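Local coordinates for protein aldehyde dehydrogenase 12 (Zea mays, PDB 6D97) that probably oxidises L-glutamate gamma-semialdehyde to glutamate with NAD+, the last step of proline catabolism in plants, at residues V63-G68 with K403-M408; K70-A75 with V227-E232; L133-R136 with S141-Q144; V137-Y142 with I363-T368. All coordinates share one frame; numbering follows the deposited sequence.

Interaction 1: V63-G68 with K403-M408; sequences VDPLNG and KIYGAM
Tyr-405 OH and the backbone carbonyl of Val-63 share a water, which lies 2.6 Å from Tyr-405 OH and donates to Val-63 O at 2.7 Å. This bridge is the polar part of a contact otherwise made of hydrocarbon. Pro-65 CA lies at one edge of the Tyr-405 ring, near its plane and 3.8 Å from Tyr-405 CD2, and Pro-65 CB is 3.9 Å from Tyr-405 CE2. Tyr-405 CG is anti to its own carbonyl carbon (chi1 -61°), which carries the ring across to the 63-68 loop and its hydroxyl on to the water. One ring face carries Ile-404 CD1, 3.5 Å above the plane and offset toward the rim. The same methyl also packs on Val-63 CG2 at 3.9 Å, so the end of Ile-404 packs in the angle between the valine methyl and the ring.

The turn that presents Val-63 and Pro-65 is braced from within. Asp-64 OD1 accepts from Leu-66 N at 2.8 Å, an Asx turn, with the donor 34° out of the carboxylate plane, while Asp-64 O takes the amides of Asn-67 and Gly-68. Asp-64 OD2 forms a salt bridge with Arg-136 of helix 124-137.

The 63-68 loop links the antiparallel strands 60-63 and 70-74, and Pro-65 also leans on Phe-71 of the second strand. The 403-408 loop runs from strand 388-391 to strand 411-414, at one margin of the seven-stranded mixed sheet.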
# COMPACT_ATOMS: atom_id res chain seq x y z
N VAL A 63 20.71 10.40 42.38
CA VAL A 63 20.31 9.84 43.67
C VAL A 63 19.25 8.77 43.45
O VAL A 63 18.45 8.83 42.51
CB VAL A 63 19.82 10.92 44.65
CG1 VAL A 63 20.98 11.81 45.09
CG2 VAL A 63 18.69 11.73 44.05
N ASP A 64 19.27 7.78 44.33
CA ASP A 64 18.26 6.72 44.34
C ASP A 64 16.91 7.34 44.69
O ASP A 64 16.77 7.93 45.76
CB ASP A 64 18.65 5.64 45.35
CG ASP A 64 17.72 4.43 45.32
OD1 ASP A 64 16.51 4.56 45.02
OD2 ASP A 64 18.20 3.32 45.63
N PRO A 65 15.90 7.22 43.82
CA PRO A 65 14.60 7.85 44.11
C PRO A 65 13.92 7.32 45.36
O PRO A 65 12.98 7.96 45.84
CB PRO A 65 13.77 7.54 42.86
CG PRO A 65 14.77 7.21 41.80
CD PRO A 65 15.89 6.53 42.52
N LEU A 66 14.36 6.18 45.90
CA LEU A 66 13.72 5.61 47.07
C LEU A 66 14.39 6.00 48.38
O LEU A 66 13.75 5.90 49.44
CB LEU A 66 13.69 4.07 46.98
CG LEU A 66 12.70 3.40 46.03
CD1 LEU A 66 12.78 1.89 46.17
CD2 LEU A 66 11.28 3.87 46.31
N ASN A 67 15.65 6.46 48.34
CA ASN A 67 16.32 6.77 49.59
C ASN A 67 17.35 7.90 49.52
O ASN A 67 17.89 8.26 50.57
CB ASN A 67 16.99 5.50 50.15
CG ASN A 67 17.97 4.88 49.18
OD1 ASN A 67 18.64 5.58 48.43
ND2 ASN A 67 18.07 3.55 49.21
N GLY A 68 17.64 8.47 48.35
CA GLY A 68 18.57 9.58 48.26
C GLY A 68 20.03 9.22 48.12
O GLY A 68 20.86 10.13 47.99
N LYS A 403 13.28 14.86 48.87
CA LYS A 403 12.22 15.84 48.67
C LYS A 403 12.21 16.42 47.26
O LYS A 403 11.21 17.06 46.89
CB LYS A 403 12.35 16.97 49.70
CG LYS A 403 12.08 16.51 51.13
CD LYS A 403 10.63 16.09 51.33
CE LYS A 403 9.74 17.27 51.65
NZ LYS A 403 8.30 16.97 51.43
N ILE A 404 13.26 16.22 46.46
CA ILE A 404 13.21 16.65 45.07
C ILE A 404 12.15 15.88 44.30
O ILE A 404 11.68 16.35 43.26
CB ILE A 404 14.58 16.48 44.37
CG1 ILE A 404 15.16 15.08 44.60
CG2 ILE A 404 15.55 17.59 44.78
CD1 ILE A 404 16.22 14.69 43.59
N TYR A 405 11.76 14.71 44.78
CA TYR A 405 10.77 13.87 44.13
C TYR A 405 9.48 13.87 44.94
O TYR A 405 9.51 13.89 46.17
CB TYR A 405 11.29 12.44 43.96
CG TYR A 405 12.55 12.36 43.12
CD1 TYR A 405 12.76 13.25 42.07
CD2 TYR A 405 13.52 11.40 43.37
CE1 TYR A 405 13.90 13.18 41.29
CE2 TYR A 405 14.67 11.33 42.60
CZ TYR A 405 14.85 12.22 41.57
OH TYR A 405 15.99 12.15 40.80
N GLY A 406 8.35 13.85 44.23
CA GLY A 406 7.08 13.80 44.91
C GLY A 406 6.75 12.42 45.44
O GLY A 406 7.28 11.41 44.98
N ALA A 407 5.86 12.40 46.43
CA ALA A 407 5.43 11.15 47.07
C ALA A 407 3.99 11.36 47.53
O ALA A 407 3.74 11.76 48.67
CB ALA A 407 6.34 10.75 48.22
N MET A 408 3.05 11.08 46.63
CA MET A 408 1.64 11.38 46.83
C MET A 408 0.80 10.12 46.72
O MET A 408 1.10 9.23 45.93
CB MET A 408 1.15 12.41 45.81
CG MET A 408 1.51 13.85 46.13
SD MET A 408 0.55 14.49 47.51
CE MET A 408 -1.12 14.32 46.87
O HOH W 1 17.07 9.81 40.46

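Interaction 2: K70-A75 with V227-E232; sequences KFIKVA and VSIVME
This is a small, buried, apolar strand-on-helix contact, in which strand 70-74 of the N-terminal four-stranded sheet lies against the first turn of helix 229-240. That helix follows strand 218-223 of the parallel Rossmann-type sheet, so the contact joins the outlying sheet to the nucleotide-binding core. Ile-72 and Ile-229 carry it, their CA atoms 8.3 Å apart and both CB atoms directed at the other segment. The delta methyls meet, Ile-72 CD1 lying 3.9 Å from Ile-229 CD1, and Ile-72 CD1 also reaches Ile-229 CG2 at 4.2 Å. The two branches approach obliquely rather than running alongside each other. Ile-229 extends its CG1 arm opposite the backbone N (chi1 -166°), which brings CD1 to the strand and leaves CG2 beside it as a second surface.

A looser touch follows at the next inward-facing strand position, with Val-74 CG1 4.3 Å from Ser-228 OG. The serine hydroxyl has its polar partner in Asn-252 OD1, and its side chain is about 8 Å from the bound NAD. Val-45 of the adjacent strand and Val-137 of helix 124-137 pack on both isoleucines. Phe-71 and Ile-72 together face Ile-62 in a classic beta bulge.

With methyl groups doing nearly all the touching and the one hydroxyl bonded to Asn-252, strand and helix are joined here by shape and hydrophobic burial rather than by directional bonds.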
# COMPACT_ATOMS: atom_id res chain seq x y z
N LYS A 70 23.55 8.48 46.66
CA LYS A 70 24.30 8.67 45.42
C LYS A 70 24.70 7.30 44.87
O LYS A 70 25.76 6.79 45.22
CB LYS A 70 25.55 9.52 45.66
CG LYS A 70 25.30 11.00 45.92
CD LYS A 70 26.61 11.72 46.23
CE LYS A 70 26.42 13.23 46.32
NZ LYS A 70 27.70 13.97 46.55
N PHE A 71 23.86 6.70 44.02
CA PHE A 71 24.11 5.33 43.59
C PHE A 71 24.49 5.17 42.12
O PHE A 71 24.87 4.07 41.72
CB PHE A 71 22.90 4.44 43.94
CG PHE A 71 21.70 4.58 43.02
CD1 PHE A 71 21.36 5.79 42.42
CD2 PHE A 71 20.89 3.48 42.80
CE1 PHE A 71 20.25 5.87 41.59
CE2 PHE A 71 19.77 3.56 41.99
CZ PHE A 71 19.45 4.76 41.38
N ILE A 72 24.43 6.23 41.32
CA ILE A 72 24.87 6.18 39.92
C ILE A 72 25.58 7.48 39.59
O ILE A 72 25.02 8.56 39.78
CB ILE A 72 23.70 5.96 38.94
CG1 ILE A 72 23.02 4.61 39.18
CG2 ILE A 72 24.20 6.05 37.50
CD1 ILE A 72 21.71 4.45 38.44
N LYS A 73 26.81 7.39 39.07
CA LYS A 73 27.50 8.56 38.54
C LYS A 73 27.47 8.51 37.02
O LYS A 73 27.67 7.45 36.41
CB LYS A 73 28.94 8.66 39.06
CG LYS A 73 29.87 7.52 38.72
CD LYS A 73 31.28 7.83 39.25
CE LYS A 73 32.30 6.77 38.85
NZ LYS A 73 33.69 7.20 39.20
N VAL A 74 27.19 9.66 36.41
CA VAL A 74 26.96 9.77 34.97
C VAL A 74 28.01 10.70 34.39
O VAL A 74 28.25 11.80 34.92
CB VAL A 74 25.54 10.28 34.68
CG1 VAL A 74 25.33 10.44 33.18
CG2 VAL A 74 24.51 9.33 35.27
N ALA A 75 28.65 10.27 33.29
CA ALA A 75 29.72 11.04 32.66
C ALA A 75 29.11 12.13 31.77
O ALA A 75 29.12 12.06 30.54
CB ALA A 75 30.63 10.12 31.87
N VAL A 227 18.10 8.10 34.14
CA VAL A 227 17.78 6.73 33.78
C VAL A 227 18.65 6.19 32.64
O VAL A 227 18.43 5.06 32.21
CB VAL A 227 16.29 6.58 33.41
CG1 VAL A 227 15.42 7.10 34.53
CG2 VAL A 227 16.01 7.31 32.11
N SER A 228 19.62 6.96 32.16
CA SER A 228 20.37 6.57 30.96
C SER A 228 21.17 5.29 31.16
O SER A 228 21.72 4.77 30.18
CB SER A 228 21.31 7.69 30.52
OG SER A 228 22.24 8.01 31.54
N ILE A 229 21.26 4.78 32.39
CA ILE A 229 21.98 3.53 32.63
C ILE A 229 21.34 2.39 31.86
O ILE A 229 22.02 1.46 31.43
CB ILE A 229 22.06 3.24 34.15
CG1 ILE A 229 23.08 2.14 34.43
CG2 ILE A 229 20.69 2.84 34.70
CD1 ILE A 229 23.51 2.06 35.89
N VAL A 230 20.02 2.46 31.65
CA VAL A 230 19.30 1.37 31.01
C VAL A 230 19.73 1.24 29.55
O VAL A 230 20.15 0.17 29.10
CB VAL A 230 17.79 1.58 31.13
CG1 VAL A 230 17.05 0.50 30.35
CG2 VAL A 230 17.37 1.57 32.59
N MET A 231 19.63 2.34 28.80
CA MET A 231 20.04 2.30 27.40
C MET A 231 21.53 2.04 27.26
O MET A 231 21.96 1.47 26.26
CB MET A 231 19.68 3.60 26.69
CG MET A 231 18.32 3.57 26.04
SD MET A 231 18.01 2.09 25.05
CE MET A 231 19.09 2.39 23.66
N GLU A 232 22.33 2.44 28.25
CA GLU A 232 23.75 2.12 28.21
C GLU A 232 23.96 0.61 28.22
O GLU A 232 24.74 0.08 27.42
CB GLU A 232 24.47 2.78 29.40
CG GLU A 232 25.95 3.01 29.16
CD GLU A 232 26.83 2.35 30.19
OE1 GLU A 232 27.69 3.04 30.77
OE2 GLU A 232 26.66 1.13 30.42

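Interaction 3: L133-R136 with S141-Q144; sequences LIQR and SYQQ
Gln-135, near the end of helix 124-137, and Tyr-142, the first residue of helix 142-157, bring the two backbones within 6.9 Å between their CA atoms. These are two consecutive helices joined by a short link, and Ser-141 is the N-cap of the second: Ser-141 OG accepts from Gln-144 N at 3.2 Å with an N-H...O angle of 161°. The same hydroxyl also bonds to the terminal carboxylate of Thr-547 of the second subunit, so the N-cap takes part in an intersubunit contact.

Gln-135 reaches from the first helix to the start of the second. Its chain runs out extended beyond CG, laying the amide against Tyr-142, with CD 3.7 Å from Tyr-142 CA. Gln-135 NE2 lies 3.3 Å from Tyr-142 N, but both are donors and do not bond; NE2 instead donates to Lys-140 O in the link. The bond from CA to CB of Tyr-142 points away from the first helix, although CB still touches the glutamine amide; the side chain crosses Gln-135 at about a right angle, amide and ring planes 65° apart. Asp-128 holds the tyrosine hydroxyl. At the ring edge, in its plane, Gln-135 OE1 stands 3.4 Å from Tyr-142 CD1.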
# COMPACT_ATOMS: atom_id res chain seq x y z
N LEU A 133 16.51 -3.13 36.47
CA LEU A 133 17.28 -1.91 36.27
C LEU A 133 16.37 -0.72 36.01
O LEU A 133 16.62 0.38 36.52
CB LEU A 133 18.27 -2.10 35.12
CG LEU A 133 19.35 -1.03 35.00
CD1 LEU A 133 20.09 -0.87 36.31
CD2 LEU A 133 20.33 -1.41 33.90
N ILE A 134 15.32 -0.92 35.22
CA ILE A 134 14.33 0.14 34.98
C ILE A 134 13.72 0.60 36.30
O ILE A 134 13.59 1.80 36.56
CB ILE A 134 13.25 -0.35 34.00
CG1 ILE A 134 13.81 -0.44 32.58
CG2 ILE A 134 12.03 0.56 34.04
CD1 ILE A 134 12.88 -1.14 31.61
N GLN A 135 13.36 -0.37 37.15
CA GLN A 135 12.74 -0.06 38.43
C GLN A 135 13.62 0.81 39.31
O GLN A 135 13.11 1.67 40.03
CB GLN A 135 12.42 -1.35 39.18
CG GLN A 135 11.10 -1.99 38.85
CD GLN A 135 10.75 -3.10 39.81
OE1 GLN A 135 11.37 -4.16 39.80
NE2 GLN A 135 9.75 -2.87 40.64
N ARG A 136 14.94 0.61 39.27
CA ARG A 136 15.81 1.35 40.18
C ARG A 136 15.90 2.82 39.82
O ARG A 136 16.06 3.66 40.70
CB ARG A 136 17.20 0.72 40.22
CG ARG A 136 17.29 -0.71 40.77
CD ARG A 136 16.79 -0.83 42.20
NE ARG A 136 17.41 0.14 43.10
CZ ARG A 136 18.58 -0.02 43.70
NH1 ARG A 136 19.28 -1.13 43.52
NH2 ARG A 136 19.06 0.92 44.49
N SER A 141 6.14 -0.48 39.14
CA SER A 141 5.99 -1.88 39.54
C SER A 141 6.79 -2.79 38.62
O SER A 141 7.16 -2.42 37.50
CB SER A 141 4.51 -2.28 39.53
OG SER A 141 4.05 -2.51 38.21
N TYR A 142 7.08 -4.00 39.12
CA TYR A 142 7.87 -4.95 38.34
C TYR A 142 7.19 -5.31 37.03
O TYR A 142 7.86 -5.46 36.00
CB TYR A 142 8.15 -6.21 39.16
CG TYR A 142 8.99 -7.23 38.43
CD1 TYR A 142 10.37 -7.11 38.37
CD2 TYR A 142 8.40 -8.33 37.81
CE1 TYR A 142 11.14 -8.04 37.71
CE2 TYR A 142 9.17 -9.27 37.14
CZ TYR A 142 10.54 -9.12 37.10
OH TYR A 142 11.29 -10.06 36.43
N GLN A 143 5.86 -5.45 37.04
CA GLN A 143 5.15 -5.82 35.82
C GLN A 143 5.15 -4.67 34.81
O GLN A 143 5.24 -4.91 33.60
CB GLN A 143 3.73 -6.26 36.16
CG GLN A 143 3.65 -7.62 36.83
CD GLN A 143 2.23 -8.09 37.04
OE1 GLN A 143 1.80 -8.31 38.18
NE2 GLN A 143 1.49 -8.26 35.95
N GLN A 144 5.05 -3.43 35.29
CA GLN A 144 5.14 -2.29 34.39
C GLN A 144 6.53 -2.21 33.75
O GLN A 144 6.65 -1.94 32.55
CB GLN A 144 4.82 -0.99 35.13
CG GLN A 144 3.36 -0.82 35.51
CD GLN A 144 2.47 -0.55 34.31
OE1 GLN A 144 2.89 0.08 33.34
NE2 GLN A 144 1.24 -1.04 34.37

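Interaction 4: V137-Y142 with I363-T368; sequences VSPKSY and IGPVLT
The rings of Pro-139 and Pro-365 meet at a slant, neither lying squarely along the other: Pro-139 CB is 3.8 Å from Pro-365 CD, and Pro-139 CG is 4.0 Å from Pro-365 CG. Beside this pair, Leu-367 CD1 approaches the rim of the Pro-139 ring at CD, 4.2 Å away. The same methyl comes to 3.5 Å from Val-137 O, a carbonyl near the end of helix 124-137. Leu-367 has CG anti to its carbonyl carbon (chi1 -63°), which turns the isobutyl group toward the 137-142 link. A water ties the two loops together beside the prolines, donating to Pro-365 O at 2.9 Å and to Pro-139 O at 2.5 Å, a short distance whose exact value is doubtful.

In the aldehyde dehydrogenase fold this is loop-on-loop packing: the link between helices 124-137 and 142-157 rests against the loop that leads into helix 371-382. It borders the cofactor site, since Thr-368, one residue beyond the leucine, lines the NAD pocket, and the side chain of Leu-367 is about 7 Å from the bound NAD. Leu-367 and Thr-368 both also touch Phe-198, another pocket residue. Gln-326 OE1 accepts from Leu-367 N. On the link, Ser-138 OG and Lys-140 NZ bond to Asn-199 O, and Lys-140 NZ pairs in addition with Glu-148 in a salt bridge.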
# COMPACT_ATOMS: atom_id res chain seq x y z
N VAL A 137 15.82 3.16 38.54
CA VAL A 137 16.02 4.53 38.09
C VAL A 137 14.71 5.24 37.79
O VAL A 137 14.58 6.43 38.06
CB VAL A 137 16.97 4.57 36.88
CG1 VAL A 137 18.35 4.13 37.30
CG2 VAL A 137 16.46 3.67 35.76
N SER A 138 13.73 4.53 37.22
CA SER A 138 12.40 5.08 36.94
C SER A 138 11.39 4.23 37.70
O SER A 138 10.78 3.32 37.12
CB SER A 138 12.11 5.11 35.45
OG SER A 138 10.83 5.67 35.19
N PRO A 139 11.19 4.50 38.99
CA PRO A 139 10.45 3.57 39.85
C PRO A 139 9.03 3.32 39.37
O PRO A 139 8.25 4.25 39.12
CB PRO A 139 10.46 4.28 41.21
CG PRO A 139 11.69 5.13 41.17
CD PRO A 139 11.77 5.62 39.75
N LYS A 140 8.71 2.04 39.22
CA LYS A 140 7.41 1.55 38.79
C LYS A 140 7.34 0.09 39.20
O LYS A 140 8.36 -0.51 39.56
CB LYS A 140 7.21 1.73 37.29
CG LYS A 140 8.23 0.99 36.45
CD LYS A 140 8.00 1.19 34.97
CE LYS A 140 8.50 2.56 34.50
NZ LYS A 140 8.38 2.73 33.02
N SER A 141 6.14 -0.48 39.14
CA SER A 141 5.99 -1.88 39.54
C SER A 141 6.79 -2.79 38.62
O SER A 141 7.16 -2.42 37.50
CB SER A 141 4.51 -2.28 39.53
OG SER A 141 4.05 -2.51 38.21
N TYR A 142 7.08 -4.00 39.12
CA TYR A 142 7.87 -4.95 38.34
C TYR A 142 7.19 -5.31 37.03
O TYR A 142 7.86 -5.46 36.00
CB TYR A 142 8.15 -6.21 39.16
CG TYR A 142 8.99 -7.23 38.43
CD1 TYR A 142 10.37 -7.11 38.37
CD2 TYR A 142 8.40 -8.33 37.81
CE1 TYR A 142 11.14 -8.04 37.71
CE2 TYR A 142 9.17 -9.27 37.14
CZ TYR A 142 10.54 -9.12 37.10
OH TYR A 142 11.29 -10.06 36.43
N ILE A 363 2.46 2.58 43.86
CA ILE A 363 2.59 4.03 43.99
C ILE A 363 4.04 4.28 44.35
O ILE A 363 4.70 3.42 44.94
CB ILE A 363 1.63 4.63 45.05
CG1 ILE A 363 1.56 6.15 44.93
CG2 ILE A 363 2.07 4.24 46.45
CD1 ILE A 363 0.88 6.65 43.69
N GLY A 364 4.56 5.45 43.97
CA GLY A 364 5.96 5.71 44.24
C GLY A 364 6.45 7.11 43.93
O GLY A 364 5.67 8.05 43.72
N PRO A 365 7.78 7.26 43.91
CA PRO A 365 8.38 8.57 43.67
C PRO A 365 7.92 9.17 42.35
O PRO A 365 7.68 8.46 41.37
CB PRO A 365 9.89 8.28 43.65
CG PRO A 365 10.03 6.97 44.37
CD PRO A 365 8.79 6.20 44.08
N VAL A 366 7.78 10.49 42.35
CA VAL A 366 7.36 11.26 41.18
C VAL A 366 8.53 12.16 40.82
O VAL A 366 8.80 13.16 41.50
CB VAL A 366 6.09 12.07 41.45
CG1 VAL A 366 5.69 12.84 40.21
CG2 VAL A 366 4.97 11.15 41.90
N LEU A 367 9.23 11.81 39.74
CA LEU A 367 10.57 12.33 39.52
C LEU A 367 10.59 13.78 39.04
O LEU A 367 11.65 14.42 39.11
CB LEU A 367 11.33 11.44 38.54
CG LEU A 367 11.59 9.99 38.95
CD1 LEU A 367 12.76 9.40 38.18
CD2 LEU A 367 11.81 9.88 40.45
N THR A 368 9.47 14.32 38.56
CA THR A 368 9.48 15.67 38.02
C THR A 368 8.42 16.59 38.63
O THR A 368 8.29 17.73 38.17
CB THR A 368 9.30 15.65 36.49
OG1 THR A 368 8.07 15.01 36.15
CG2 THR A 368 10.46 14.91 35.84
O HOH W 2 7.14 5.64 40.85

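In the fold
Along the chain the segments run 63-68, 70-75, 133-136, 137-142, 141-144, 227-232, 363-368 and 403-408, so interaction 1 spans the other three. Interactions 3 and 4 share Ser-141 and Tyr-142 and have centres 8 Å apart; interactions 1 and 4 are 9 Å apart, joined by a probable hydrogen bond from Val-366 N to Gly-406 O. Interaction 2 lies 15 to 16 Å from the rest. Helix 124-137 connects them: Phe-71 packs beside the Arg-136 side chain, while Leu-133, Ile-134 and Val-137 pack on helix 229-240. Together they link the N-terminal sheet and Rossmann core with loops associated with the seven-stranded sheet, beside the NAD site.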